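Local coordinates for protein nucleoside 2-deoxyribosyltransferase (Enterococcus faecalis, PDB 7M5H) that probably cleaves the N-glycosidic bond of 2'-deoxyribonucleosides or their monophosphates, or transfers the deoxyribosyl group, as a four-chain member of the nucleoside 2-deoxyribosyltransferase family with a Rossmann-like fold, at residues I7-P12 with L38-E43; R30-T35 with E156-L161; L73-D78 with S88-A93; V100-T105 with G144-S149; D106-G111 with Q128-N133. All blocks are in the same frame, centred on the assembly; numbering follows the deposited sequence.

Contact 1. Residues I7-P12 with L38-E43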
# COMPACT_ATOMS: atom_id res chain seq x y z
N ILE B 7 -8.75 11.78 24.20
CA ILE B 7 -8.56 11.67 22.76
C ILE B 7 -7.56 10.56 22.47
O ILE B 7 -6.49 10.51 23.09
CB ILE B 7 -8.09 13.00 22.14
CG1 ILE B 7 -9.13 14.10 22.38
CG2 ILE B 7 -7.82 12.84 20.66
CD1 ILE B 7 -8.72 15.44 21.82
N TYR B 8 -7.90 9.68 21.54
CA TYR B 8 -6.97 8.68 21.03
C TYR B 8 -6.46 9.15 19.67
O TYR B 8 -7.26 9.43 18.77
CB TYR B 8 -7.64 7.31 20.90
CG TYR B 8 -6.70 6.22 20.43
CD1 TYR B 8 -5.91 5.52 21.34
CD2 TYR B 8 -6.60 5.89 19.09
CE1 TYR B 8 -5.05 4.53 20.92
CE2 TYR B 8 -5.75 4.90 18.66
CZ TYR B 8 -4.97 4.22 19.57
OH TYR B 8 -4.11 3.23 19.15
N PHE B 9 -5.14 9.24 19.54
CA PHE B 9 -4.51 9.71 18.31
C PHE B 9 -4.14 8.48 17.47
O PHE B 9 -3.16 7.79 17.76
CB PHE B 9 -3.29 10.57 18.61
CG PHE B 9 -2.77 11.32 17.43
CD1 PHE B 9 -3.22 12.60 17.15
CD2 PHE B 9 -1.82 10.76 16.59
CE1 PHE B 9 -2.75 13.30 16.06
CE2 PHE B 9 -1.34 11.45 15.49
CZ PHE B 9 -1.80 12.73 15.23
N ALA B 10 -4.93 8.22 16.43
CA ALA B 10 -4.69 7.09 15.54
C ALA B 10 -3.87 7.54 14.35
O ALA B 10 -4.17 8.56 13.72
CB ALA B 10 -6.02 6.49 15.07
N GLY B 11 -2.83 6.78 14.04
CA GLY B 11 -1.95 7.08 12.93
C GLY B 11 -0.73 6.19 12.93
O GLY B 11 -0.31 5.68 13.98
N PRO B 12 -0.13 5.97 11.76
CA PRO B 12 1.13 5.22 11.71
C PRO B 12 2.20 5.93 12.52
O PRO B 12 2.26 7.17 12.56
CB PRO B 12 1.46 5.19 10.21
CG PRO B 12 0.70 6.34 9.62
CD PRO B 12 -0.56 6.44 10.43
N LEU B 38 -4.93 13.57 25.77
CA LEU B 38 -4.66 12.86 24.52
C LEU B 38 -3.70 11.70 24.78
O LEU B 38 -2.66 11.87 25.42
CB LEU B 38 -4.08 13.81 23.48
CG LEU B 38 -3.95 13.30 22.03
CD1 LEU B 38 -4.07 14.46 21.06
CD2 LEU B 38 -2.63 12.57 21.80
N TYR B 39 -4.06 10.52 24.27
CA TYR B 39 -3.21 9.34 24.33
C TYR B 39 -2.52 9.18 22.98
O TYR B 39 -3.18 9.08 21.95
CB TYR B 39 -4.03 8.09 24.67
CG TYR B 39 -3.20 6.83 24.76
CD1 TYR B 39 -2.64 6.42 25.96
CD2 TYR B 39 -2.98 6.04 23.64
CE1 TYR B 39 -1.89 5.27 26.05
CE2 TYR B 39 -2.23 4.88 23.71
CZ TYR B 39 -1.68 4.50 24.92
OH TYR B 39 -0.94 3.35 24.99
N LEU B 40 -1.19 9.16 23.01
CA LEU B 40 -0.39 8.97 21.80
C LEU B 40 0.36 7.65 21.92
O LEU B 40 1.22 7.50 22.81
CB LEU B 40 0.59 10.13 21.60
CG LEU B 40 1.40 10.11 20.30
CD1 LEU B 40 0.48 10.00 19.10
CD2 LEU B 40 2.27 11.36 20.20
N PRO B 41 0.07 6.66 21.07
CA PRO B 41 0.67 5.33 21.25
C PRO B 41 2.19 5.31 21.28
O PRO B 41 2.77 4.51 22.03
CB PRO B 41 0.14 4.55 20.04
CG PRO B 41 -1.16 5.22 19.71
CD PRO B 41 -0.94 6.68 19.99
N GLN B 42 2.86 6.17 20.51
CA GLN B 42 4.32 6.15 20.49
C GLN B 42 4.93 6.60 21.81
O GLN B 42 6.09 6.29 22.07
CB GLN B 42 4.84 7.02 19.34
CG GLN B 42 4.56 8.50 19.48
CD GLN B 42 4.65 9.23 18.16
OE1 GLN B 42 3.94 8.90 17.21
NE2 GLN B 42 5.52 10.23 18.09
N GLU B 43 4.18 7.33 22.64
CA GLU B 43 4.66 7.73 23.95
C GLU B 43 4.58 6.60 24.98
O GLU B 43 5.17 6.73 26.05
CB GLU B 43 3.87 8.93 24.46
CG GLU B 43 4.03 10.19 23.62
CD GLU B 43 3.14 11.32 24.09
OE1 GLU B 43 2.17 11.05 24.83
OE2 GLU B 43 3.40 12.49 23.73

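Contact 2. Residues R30-T35 with E156-L161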
# COMPACT_ATOMS: atom_id res chain seq x y z
N ARG B 30 -2.80 19.51 22.23
CA ARG B 30 -2.79 19.68 23.67
C ARG B 30 -2.75 21.15 24.08
O ARG B 30 -3.22 21.50 25.17
CB ARG B 30 -1.60 18.92 24.27
CG ARG B 30 -1.78 17.41 24.28
CD ARG B 30 -0.48 16.69 24.60
NE ARG B 30 -0.68 15.25 24.78
CZ ARG B 30 0.29 14.35 24.76
NH1 ARG B 30 1.55 14.73 24.54
NH2 ARG B 30 0.02 13.07 24.93
N GLN B 31 -2.21 22.02 23.22
CA GLN B 31 -2.18 23.44 23.51
C GLN B 31 -3.53 24.13 23.29
O GLN B 31 -3.67 25.30 23.65
CB GLN B 31 -1.11 24.14 22.66
CG GLN B 31 0.30 23.90 23.15
CD GLN B 31 0.48 24.28 24.61
OE1 GLN B 31 0.14 25.39 25.02
NE2 GLN B 31 0.99 23.34 25.40
N LEU B 32 -4.51 23.43 22.72
CA LEU B 32 -5.82 24.03 22.53
C LEU B 32 -6.53 24.25 23.86
O LEU B 32 -7.04 25.34 24.13
CB LEU B 32 -6.68 23.15 21.61
CG LEU B 32 -6.38 23.20 20.11
CD1 LEU B 32 -7.27 22.21 19.37
CD2 LEU B 32 -6.58 24.61 19.58
N ASP B 33 -6.57 23.22 24.70
CA ASP B 33 -7.35 23.27 25.93
C ASP B 33 -6.69 22.39 26.98
O ASP B 33 -6.19 21.31 26.66
CB ASP B 33 -8.79 22.82 25.69
CG ASP B 33 -9.76 23.37 26.71
OD1 ASP B 33 -10.42 24.39 26.41
OD2 ASP B 33 -9.86 22.79 27.81
N LYS B 34 -6.71 22.85 28.23
CA LYS B 34 -6.13 22.08 29.32
C LYS B 34 -6.95 20.83 29.65
O LYS B 34 -6.42 19.92 30.30
CB LYS B 34 -6.00 22.95 30.57
CG LYS B 34 -5.11 24.16 30.39
CD LYS B 34 -5.05 25.00 31.66
CE LYS B 34 -4.11 26.19 31.50
NZ LYS B 34 -4.05 27.01 32.74
N THR B 35 -8.20 20.77 29.22
CA THR B 35 -9.06 19.62 29.49
C THR B 35 -8.86 18.48 28.49
O THR B 35 -9.62 17.51 28.54
CB THR B 35 -10.53 20.05 29.49
OG1 THR B 35 -10.83 20.73 28.26
CG2 THR B 35 -10.82 20.98 30.66
N GLU B 156 -11.98 21.89 14.62
CA GLU B 156 -13.01 20.88 14.85
C GLU B 156 -12.88 20.26 16.24
O GLU B 156 -13.89 19.97 16.89
CB GLU B 156 -12.93 19.80 13.77
CG GLU B 156 -13.95 18.68 13.93
CD GLU B 156 -15.37 19.15 13.72
OE1 GLU B 156 -15.57 20.13 12.97
OE2 GLU B 156 -16.30 18.54 14.30
N ILE B 157 -11.64 20.06 16.70
CA ILE B 157 -11.43 19.50 18.04
C ILE B 157 -11.94 20.47 19.10
O ILE B 157 -12.53 20.05 20.10
CB ILE B 157 -9.94 19.16 18.24
CG1 ILE B 157 -9.55 17.96 17.38
CG2 ILE B 157 -9.64 18.89 19.71
CD1 ILE B 157 -8.09 17.58 17.49
N LYS B 158 -11.72 21.77 18.91
CA LYS B 158 -12.19 22.75 19.88
C LYS B 158 -13.70 22.73 20.01
O LYS B 158 -14.24 22.79 21.12
CB LYS B 158 -11.70 24.15 19.49
CG LYS B 158 -10.59 24.69 20.37
CD LYS B 158 -10.35 26.17 20.10
CE LYS B 158 -9.99 26.41 18.64
NZ LYS B 158 -9.74 27.85 18.36
N GLN B 159 -14.41 22.64 18.88
CA GLN B 159 -15.87 22.59 18.89
C GLN B 159 -16.42 21.35 19.59
O GLN B 159 -17.55 21.38 20.08
CB GLN B 159 -16.41 22.65 17.46
CG GLN B 159 -16.02 23.91 16.69
CD GLN B 159 -16.73 25.15 17.19
OE1 GLN B 159 -17.81 25.07 17.77
NE2 GLN B 159 -16.12 26.31 16.98
N ARG B 160 -15.65 20.26 19.63
CA ARG B 160 -16.10 19.03 20.26
C ARG B 160 -15.66 18.89 21.71
O ARG B 160 -15.71 17.79 22.26
CB ARG B 160 -15.62 17.82 19.45
CG ARG B 160 -16.22 17.73 18.06
CD ARG B 160 -15.69 16.52 17.30
NE ARG B 160 -16.46 16.29 16.08
CZ ARG B 160 -17.54 15.52 16.03
NH1 ARG B 160 -17.98 14.91 17.12
NH2 ARG B 160 -18.19 15.36 14.89
N LEU B 161 -15.23 19.99 22.33
CA LEU B 161 -14.84 19.96 23.74
C LEU B 161 -16.01 20.31 24.65
O LEU B 161 -16.04 21.38 25.25
CB LEU B 161 -13.68 20.93 23.98
CG LEU B 161 -12.28 20.39 23.66
CD1 LEU B 161 -11.31 21.54 23.43
CD2 LEU B 161 -11.80 19.50 24.79

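Contact 3. Residues L73-D78 with S88-A93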
# COMPACT_ATOMS: atom_id res chain seq x y z
N LEU B 73 -11.74 10.11 18.70
CA LEU B 73 -10.62 9.50 18.00
C LEU B 73 -10.18 10.42 16.88
O LEU B 73 -10.98 10.78 16.01
CB LEU B 73 -11.00 8.12 17.46
CG LEU B 73 -9.88 7.26 16.87
CD1 LEU B 73 -9.91 5.87 17.49
CD2 LEU B 73 -10.00 7.17 15.36
N VAL B 74 -8.91 10.82 16.91
CA VAL B 74 -8.30 11.59 15.83
C VAL B 74 -7.49 10.62 14.98
O VAL B 74 -6.62 9.91 15.50
CB VAL B 74 -7.42 12.73 16.37
CG1 VAL B 74 -6.69 13.42 15.23
CG2 VAL B 74 -8.27 13.73 17.14
N ALA B 75 -7.77 10.58 13.68
CA ALA B 75 -7.18 9.61 12.77
C ALA B 75 -6.46 10.31 11.63
O ALA B 75 -6.99 11.25 11.04
CB ALA B 75 -8.24 8.65 12.22
N LEU B 76 -5.26 9.84 11.32
CA LEU B 76 -4.48 10.34 10.19
C LEU B 76 -4.62 9.34 9.05
O LEU B 76 -4.25 8.17 9.18
CB LEU B 76 -3.02 10.53 10.58
CG LEU B 76 -2.61 11.91 11.10
CD1 LEU B 76 -3.59 12.45 12.13
CD2 LEU B 76 -1.20 11.88 11.68
N LEU B 77 -5.16 9.81 7.92
CA LEU B 77 -5.47 8.95 6.79
C LEU B 77 -4.42 8.96 5.69
O LEU B 77 -4.51 8.16 4.75
CB LEU B 77 -6.83 9.34 6.18
CG LEU B 77 -8.04 9.42 7.12
CD1 LEU B 77 -9.30 9.73 6.32
CD2 LEU B 77 -8.21 8.13 7.91
N ASP B 78 -3.42 9.84 5.77
CA ASP B 78 -2.47 10.02 4.68
C ASP B 78 -1.59 8.78 4.52
O ASP B 78 -1.54 7.88 5.37
CB ASP B 78 -1.61 11.25 4.92
CG ASP B 78 -2.31 12.53 4.49
OD1 ASP B 78 -2.70 12.63 3.31
OD2 ASP B 78 -2.49 13.43 5.34
N SER B 88 -8.76 -0.33 10.94
CA SER B 88 -9.43 -1.21 11.89
C SER B 88 -9.88 -0.45 13.13
O SER B 88 -10.98 -0.69 13.64
CB SER B 88 -8.50 -2.37 12.28
OG SER B 88 -8.30 -3.25 11.19
N GLU B 89 -9.05 0.47 13.63
CA GLU B 89 -9.43 1.26 14.79
C GLU B 89 -10.63 2.15 14.48
O GLU B 89 -11.45 2.40 15.37
CB GLU B 89 -8.24 2.11 15.26
CG GLU B 89 -7.16 1.31 15.98
CD GLU B 89 -5.91 2.13 16.25
OE1 GLU B 89 -5.65 3.10 15.51
OE2 GLU B 89 -5.19 1.80 17.21
N ILE B 90 -10.74 2.64 13.25
CA ILE B 90 -11.92 3.41 12.86
C ILE B 90 -13.16 2.53 12.90
O ILE B 90 -14.22 2.96 13.36
CB ILE B 90 -11.70 4.04 11.46
CG1 ILE B 90 -10.67 5.16 11.54
CG2 ILE B 90 -13.02 4.55 10.89
CD1 ILE B 90 -10.27 5.71 10.18
N GLY B 91 -13.05 1.30 12.41
CA GLY B 91 -14.18 0.39 12.46
C GLY B 91 -14.61 0.06 13.87
O GLY B 91 -15.81 -0.05 14.16
N VAL B 92 -13.65 -0.10 14.78
CA VAL B 92 -13.98 -0.32 16.19
C VAL B 92 -14.68 0.91 16.76
O VAL B 92 -15.68 0.79 17.48
CB VAL B 92 -12.71 -0.67 16.99
CG1 VAL B 92 -13.03 -0.69 18.48
CG2 VAL B 92 -12.15 -2.01 16.54
N ALA B 93 -14.16 2.10 16.45
CA ALA B 93 -14.73 3.32 17.00
C ALA B 93 -16.16 3.54 16.52
O ALA B 93 -17.03 3.94 17.30
CB ALA B 93 -13.86 4.52 16.64

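Contact 4. Residues V100-T105 with G144-S149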
# COMPACT_ATOMS: atom_id res chain seq x y z
N VAL B 100 -15.12 10.17 15.24
CA VAL B 100 -13.80 10.18 14.62
C VAL B 100 -13.65 11.46 13.81
O VAL B 100 -14.47 11.75 12.94
CB VAL B 100 -13.58 8.95 13.73
CG1 VAL B 100 -12.22 9.04 13.05
CG2 VAL B 100 -13.70 7.67 14.53
N VAL B 101 -12.60 12.22 14.10
CA VAL B 101 -12.21 13.38 13.30
C VAL B 101 -10.91 13.03 12.59
O VAL B 101 -9.88 12.81 13.24
CB VAL B 101 -12.06 14.65 14.15
CG1 VAL B 101 -11.58 15.81 13.30
CG2 VAL B 101 -13.37 14.99 14.84
N ALA B 102 -10.94 12.99 11.26
CA ALA B 102 -9.82 12.51 10.47
C ALA B 102 -9.15 13.65 9.71
O ALA B 102 -9.80 14.61 9.29
CB ALA B 102 -10.28 11.44 9.47
N LEU B 103 -7.84 13.53 9.54
CA LEU B 103 -7.03 14.50 8.82
C LEU B 103 -6.49 13.87 7.54
O LEU B 103 -5.94 12.77 7.57
CB LEU B 103 -5.88 15.00 9.69
CG LEU B 103 -4.93 15.99 9.01
CD1 LEU B 103 -5.64 17.30 8.71
CD2 LEU B 103 -3.69 16.23 9.86
N TYR B 104 -6.63 14.59 6.42
CA TYR B 104 -6.26 14.09 5.10
C TYR B 104 -5.69 15.26 4.29
O TYR B 104 -6.45 16.02 3.69
CB TYR B 104 -7.47 13.47 4.40
CG TYR B 104 -7.24 13.08 2.96
CD1 TYR B 104 -6.24 12.18 2.62
CD2 TYR B 104 -8.03 13.60 1.95
CE1 TYR B 104 -6.03 11.81 1.30
CE2 TYR B 104 -7.83 13.24 0.63
CZ TYR B 104 -6.83 12.35 0.31
OH TYR B 104 -6.63 11.99 -1.00
N THR B 105 -4.37 15.38 4.28
CA THR B 105 -3.69 16.54 3.71
C THR B 105 -3.12 16.30 2.32
O THR B 105 -2.48 17.20 1.77
CB THR B 105 -2.56 17.00 4.63
OG1 THR B 105 -1.54 16.00 4.68
CG2 THR B 105 -3.08 17.26 6.03
N GLY B 144 -18.68 11.92 12.65
CA GLY B 144 -17.44 12.66 12.68
C GLY B 144 -17.28 13.48 11.42
O GLY B 144 -18.25 13.94 10.84
N ARG B 145 -16.02 13.63 11.00
CA ARG B 145 -15.71 14.56 9.93
C ARG B 145 -14.30 14.29 9.44
O ARG B 145 -13.44 13.83 10.20
CB ARG B 145 -15.84 16.00 10.43
CG ARG B 145 -15.59 17.09 9.40
CD ARG B 145 -15.41 18.44 10.09
NE ARG B 145 -16.38 19.45 9.69
CZ ARG B 145 -16.06 20.62 9.13
NH1 ARG B 145 -17.01 21.47 8.79
NH2 ARG B 145 -14.79 20.93 8.92
N VAL B 146 -14.08 14.54 8.15
CA VAL B 146 -12.77 14.50 7.54
C VAL B 146 -12.39 15.92 7.14
O VAL B 146 -13.14 16.59 6.42
CB VAL B 146 -12.73 13.57 6.31
CG1 VAL B 146 -11.33 13.53 5.72
CG2 VAL B 146 -13.21 12.17 6.68
N VAL B 147 -11.23 16.38 7.61
CA VAL B 147 -10.72 17.71 7.27
C VAL B 147 -9.43 17.55 6.48
O VAL B 147 -8.79 16.49 6.49
CB VAL B 147 -10.49 18.57 8.53
CG1 VAL B 147 -11.80 18.81 9.26
CG2 VAL B 147 -9.47 17.91 9.45
N SER B 148 -9.05 18.62 5.79
CA SER B 148 -7.90 18.60 4.89
C SER B 148 -6.77 19.51 5.34
O SER B 148 -5.79 19.67 4.60
CB SER B 148 -8.33 18.96 3.47
OG SER B 148 -8.90 20.26 3.43
N SER B 149 -6.87 20.12 6.52
CA SER B 149 -5.81 20.99 7.00
C SER B 149 -5.70 20.87 8.51
O SER B 149 -6.66 20.50 9.20
CB SER B 149 -6.05 22.46 6.61
OG SER B 149 -7.16 23.00 7.31

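Contact 5. Residues D106-G111 with Q128-N133. With EDO (1,2-ethanediol), chain E.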
# COMPACT_ATOMS: atom_id res chain seq x y z
N ASP B 106 -3.31 15.11 1.74
CA ASP B 106 -2.67 14.75 0.48
C ASP B 106 -2.94 15.80 -0.59
O ASP B 106 -4.10 16.10 -0.91
CB ASP B 106 -3.16 13.38 0.02
CG ASP B 106 -2.30 12.78 -1.08
OD1 ASP B 106 -2.12 13.42 -2.13
OD2 ASP B 106 -1.78 11.65 -0.88
N SER B 107 -1.86 16.36 -1.15
CA SER B 107 -1.99 17.45 -2.11
C SER B 107 -2.65 17.01 -3.41
O SER B 107 -3.12 17.86 -4.17
CB SER B 107 -0.62 18.06 -2.40
OG SER B 107 0.24 17.10 -2.99
N ARG B 108 -2.68 15.71 -3.69
CA ARG B 108 -3.30 15.20 -4.91
C ARG B 108 -4.82 15.13 -4.81
O ARG B 108 -5.47 14.65 -5.75
CB ARG B 108 -2.74 13.82 -5.25
CG ARG B 108 -1.28 13.84 -5.66
CD ARG B 108 -0.68 12.44 -5.66
NE ARG B 108 -0.70 11.85 -4.32
CZ ARG B 108 -0.07 10.73 -3.98
NH1 ARG B 108 0.64 10.07 -4.89
NH2 ARG B 108 -0.15 10.27 -2.74
N GLN B 109 -5.41 15.59 -3.70
CA GLN B 109 -6.86 15.68 -3.60
C GLN B 109 -7.42 16.93 -4.27
O GLN B 109 -8.64 17.03 -4.45
CB GLN B 109 -7.30 15.64 -2.14
CG GLN B 109 -7.05 16.94 -1.38
CD GLN B 109 -7.33 16.81 0.11
OE1 GLN B 109 -8.47 16.87 0.55
NE2 GLN B 109 -6.27 16.61 0.89
N GLN B 110 -6.56 17.88 -4.63
CA GLN B 110 -6.99 19.14 -5.21
C GLN B 110 -7.08 19.04 -6.73
O GLN B 110 -6.48 18.16 -7.36
CB GLN B 110 -6.01 20.26 -4.83
CG GLN B 110 -5.70 20.33 -3.34
CD GLN B 110 -6.91 20.72 -2.51
OE1 GLN B 110 -7.86 21.32 -3.00
NE2 GLN B 110 -6.88 20.37 -1.22
N GLY B 111 -7.86 19.95 -7.31
CA GLY B 111 -7.98 20.02 -8.76
C GLY B 111 -9.38 19.76 -9.27
O GLY B 111 -9.57 19.52 -10.46
N GLN B 128 -5.47 11.94 -11.68
CA GLN B 128 -4.55 12.68 -10.84
C GLN B 128 -5.05 12.84 -9.41
O GLN B 128 -4.37 13.47 -8.60
CB GLN B 128 -4.28 14.06 -11.44
CG GLN B 128 -3.76 14.01 -12.87
CD GLN B 128 -2.92 15.22 -13.23
OE1 GLN B 128 -2.93 16.23 -12.53
NE2 GLN B 128 -2.18 15.11 -14.32
N PHE B 129 -6.21 12.28 -9.08
CA PHE B 129 -6.82 12.45 -7.77
C PHE B 129 -6.51 11.24 -6.90
O PHE B 129 -6.89 10.12 -7.22
CB PHE B 129 -8.33 12.65 -7.90
CG PHE B 129 -8.71 13.91 -8.63
CD1 PHE B 129 -8.76 15.13 -7.96
CD2 PHE B 129 -8.98 13.89 -9.99
CE1 PHE B 129 -9.10 16.29 -8.63
CE2 PHE B 129 -9.32 15.05 -10.66
CZ PHE B 129 -9.38 16.25 -9.98
N HIS B 130 -5.80 11.49 -5.80
CA HIS B 130 -5.49 10.44 -4.84
C HIS B 130 -6.77 9.81 -4.31
O HIS B 130 -7.81 10.46 -4.20
CB HIS B 130 -4.65 11.02 -3.69
CG HIS B 130 -4.29 10.02 -2.64
ND1 HIS B 130 -4.95 9.94 -1.43
CD2 HIS B 130 -3.32 9.08 -2.60
CE1 HIS B 130 -4.41 8.98 -0.70
NE2 HIS B 130 -3.42 8.44 -1.39
N TYR B 131 -6.69 8.51 -4.00
CA TYR B 131 -7.86 7.73 -3.63
C TYR B 131 -7.77 7.24 -2.19
O TYR B 131 -6.72 6.76 -1.76
CB TYR B 131 -8.04 6.52 -4.57
CG TYR B 131 -9.13 5.57 -4.13
CD1 TYR B 131 -10.46 5.82 -4.44
CD2 TYR B 131 -8.83 4.42 -3.41
CE1 TYR B 131 -11.47 4.96 -4.04
CE2 TYR B 131 -9.82 3.55 -3.01
CZ TYR B 131 -11.14 3.82 -3.32
OH TYR B 131 -12.13 2.95 -2.92
N LEU B 132 -8.88 7.37 -1.47
CA LEU B 132 -9.06 6.79 -0.15
C LEU B 132 -10.21 5.79 -0.21
O LEU B 132 -11.23 6.05 -0.85
CB LEU B 132 -9.39 7.86 0.90
CG LEU B 132 -8.42 9.01 1.19
CD1 LEU B 132 -9.15 10.13 1.92
CD2 LEU B 132 -7.24 8.52 2.01
N ASN B 133 -10.04 4.65 0.46
CA ASN B 133 -11.12 3.67 0.52
C ASN B 133 -12.36 4.31 1.12
O ASN B 133 -12.34 4.78 2.26
CB ASN B 133 -10.70 2.45 1.33
CG ASN B 133 -11.72 1.34 1.28
OD1 ASN B 133 -12.70 1.35 2.03
ND2 ASN B 133 -11.51 0.37 0.40
C1 EDO E . -16.01 0.20 -2.19
O1 EDO E . -16.46 1.36 -2.88
C2 EDO E . -15.00 0.61 -1.12
O2 EDO E . -14.63 -0.54 -0.34
O HOH W 1 -4.84 16.13 -8.26

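Contact 1. Residues I7-P12 with L38-E43
Ile7 and Tyr8 pair in parallel with Leu38 and Tyr39, joining strands 5-10 and 36-39 of the first beta-alpha-beta unit of the Rossmann-like sheet. Two backbone hydrogen bonds hold the strands: Tyr39 N gives to Ile7 O at 2.7 Å, and Tyr39 O takes the N-H of Phe9 at 3.1 Å, so one residue serves both. Aromatic contact follows on the tyrosine face. The Tyr8 and Tyr39 rings lie side by side and point the same way, rim to rim with planes only 12° apart; Tyr8 CE1 is 3.7 Å from Tyr39 CD2. Pro41 crosses the end of Tyr8 at about a right angle, its CG 3.6 Å from Tyr8 OH. Apolar packing continues at Phe9, where Leu38 CD2 meets Phe9 CB at 3.8 Å and Leu40 CD1 reaches Phe9 CD2 at 3.5 Å. The Phe9 ring goes on to pack against Val26 of helix 16-30. Beyond the apolar flanks, Tyr8 OH bonds to Glu89 and Asp63, and Gly11 N to a bound glycerol. Apolar contacts thus occur on both faces of the sheet, and the tyrosine side adds a phenol directed to two acidic side chains, beside what may be a pocket.

Contact 2. Residues R30-T35 with E156-L161
Leu32 CG stands anti to its carbonyl carbon (chi1 -77°), which puts it toward the last helix, while Asp33 CG lies anti to its backbone N (chi1 -156°), beside the carbonyl carbon. In the Rossmann-like fold this joins the loop between helix 16-30 and strand 36-39 to the end of the C-terminal helix 150-159. No hydrogen bond crosses it. Leu32 spreads over two residues of that helix: CD1 meets Ile157 CG2 at 4.1 Å, and CD2 sits 4.0 Å from Lys158 CE. Both neighbours cross Leu32 at about a right angle. CG and CD of Lys158 are almost as near to Leu32 CD2, the lysine chain bending at chi3 (-58°) to bring CE there. Ile157 also packs on Ile7, Ile36 and Val74, tying the contact to the buried face of the sheet. The loop braces itself with an Asx turn, Thr35 N giving to the anti lone pair of Asp33 OD2 at 3.0 Å. Leu161, just past the helix, slides by Asp33 in the opposite direction and touches it through CB. Leu161 CD1 lies 3.6 Å from Asp33 CB, and Leu161 CD2 is 3.8 Å from Thr35 OG1.

Contact 3. Residues L73-D78 with S88-A93
Strand 73-76 and helix 88-93 run nearly antiparallel, their axes 153° apart in direction and 10.0 Å apart at closest approach, as expected for a strand and the helix that returns across its face in a beta-alpha-beta crossover. No hydrogen bond links them; the join is made by apolar side chains. Ile90 and Leu73 carry it. Ile90 has CG1 anti to its carbonyl carbon (chi1 -71°) and CD1 reaching on towards the strand. That one methyl touches two residues: Ala75 CB at 4.1 Å, where the small side chain admits it close to the sheet, and Leu77 CD2 at 3.9 Å. Leu77 lies just past the strand and meets Ile90 at about a right angle. At the start of the strand, Leu73 CD1 lies 4.3 Å from Ala93 CB and about as far from Glu89 O. The acid of Glu89 turns elsewhere, to Tyr8 OH and a bound glycerol. Around this layer, Val100 of the next strand touches Leu73, Ala75 and Ala93, and Ile140 of helix 134-141 covers Leu77 and Ile90. Val67 of helix 56-68 closes on Leu73, while Val92 packs on Gly91 of a second subunit, placing the helix between sheet and subunit interface.

Contact 4. Residues V100-T105 with G144-S149
Ala102 and Val146 sit level across two parallel strands, Ala102 CB 4.1 Å from Val146 CG2, at the centre of the pairing that makes strand 144-147 one of the two outermost strands of the chain's five-stranded parallel, Rossmann-like sheet. Tyr104 CB meets the other branch of Val146, CG1, and Ile140 of helix 134-141 covers both Ala102 and Val146. On the opposite face Leu103 CD1 lies 3.9 Å from Val147 CG2, and there Leu153 of helix 150-159 touches Val101 and Val147. Val147 CG2 is wedged between its own N and carbonyl carbon (chi1 of CG1 -63°), where it also packs on Ala102 O.

Four backbone hydrogen bonds join the strands. Ala102 uses both its polar atoms, N to Arg145 O and O from Val147 N, each at 2.8 Å and the latter almost straight (175°). Arg145 N to Val100 O and Tyr104 N to Val147 O complete the set. Gly144 brings its CA to 3.1 Å from Val100 O; a CB there would clash with that oxygen, and the backbone angles by themselves call for glycine. At the polar edge, Tyr104 OH bonds to His130, Thr105 OG1 to Asp78 and to Gln16 N of a third subunit, and Ser149 OG caps the helix that follows. Nearby, Ser148 CB comes to 3.5 Å from Tyr104 O.

Contact 5. Residues D106-G111 with Q128-N133
Arg108 and His130 bring the two loops together by backbone, His130 N giving a hydrogen bond to Arg108 O at 3.2 Å from well above the carbonyl plane; Phe129 CA-H approaches the same oxygen. A water within hydrogen-bonding reach of both Gln110 O and Gln128 O lies between the loops. Among the side chains, Asp106 closes an Asx turn with Arg108 N and is gripped side-on by the guanidinium: NE to OD1 at 3.0 Å and NH2 to OD2 at 2.8 Å, both on syn lone pairs. The carboxylate stacks on the His130 ring, planes 16° apart, with OD2 3.4 Å above the ring centre. Arg108 NH2 reaches His130 CD2 at 3.4 Å. Phe129 brings its ring edge to Gly111, CZ 3.3 Å from the glycine O. His130 ND1 bonds to Tyr104 OH, and Phe14 of a third subunit forms a cation-pi pair with Arg108. The carboxylate over the imidazole would probably polarise it, its charge probably offset in part by Arg108.

Contacts 1, 3 and 4 share one parallel sheet: strand 5-10 bonds to strand 72-76 (Ala10 N to Val74 O, 2.6 Å), and strand 72-76 to strand 100-103 (Leu103 N to Ala75 O, 2.9 Å). Contact 2 packs on this sheet, Ile157 touching both Ile7 and Val74, and Arg30 NH2 reaching Glu43 OE1 of contact 1 at 3.0 Å. Contact 5 stands apart, its centre about 25 Å from that of contact 1, yet joins contact 4 through Tyr104 OH and His130 ND1 (2.7 Å). The glycerol near Tyr8 and Glu89, whose OH and OE2 are 2.6 Å apart, may mark a pocket between contacts 1 and 3.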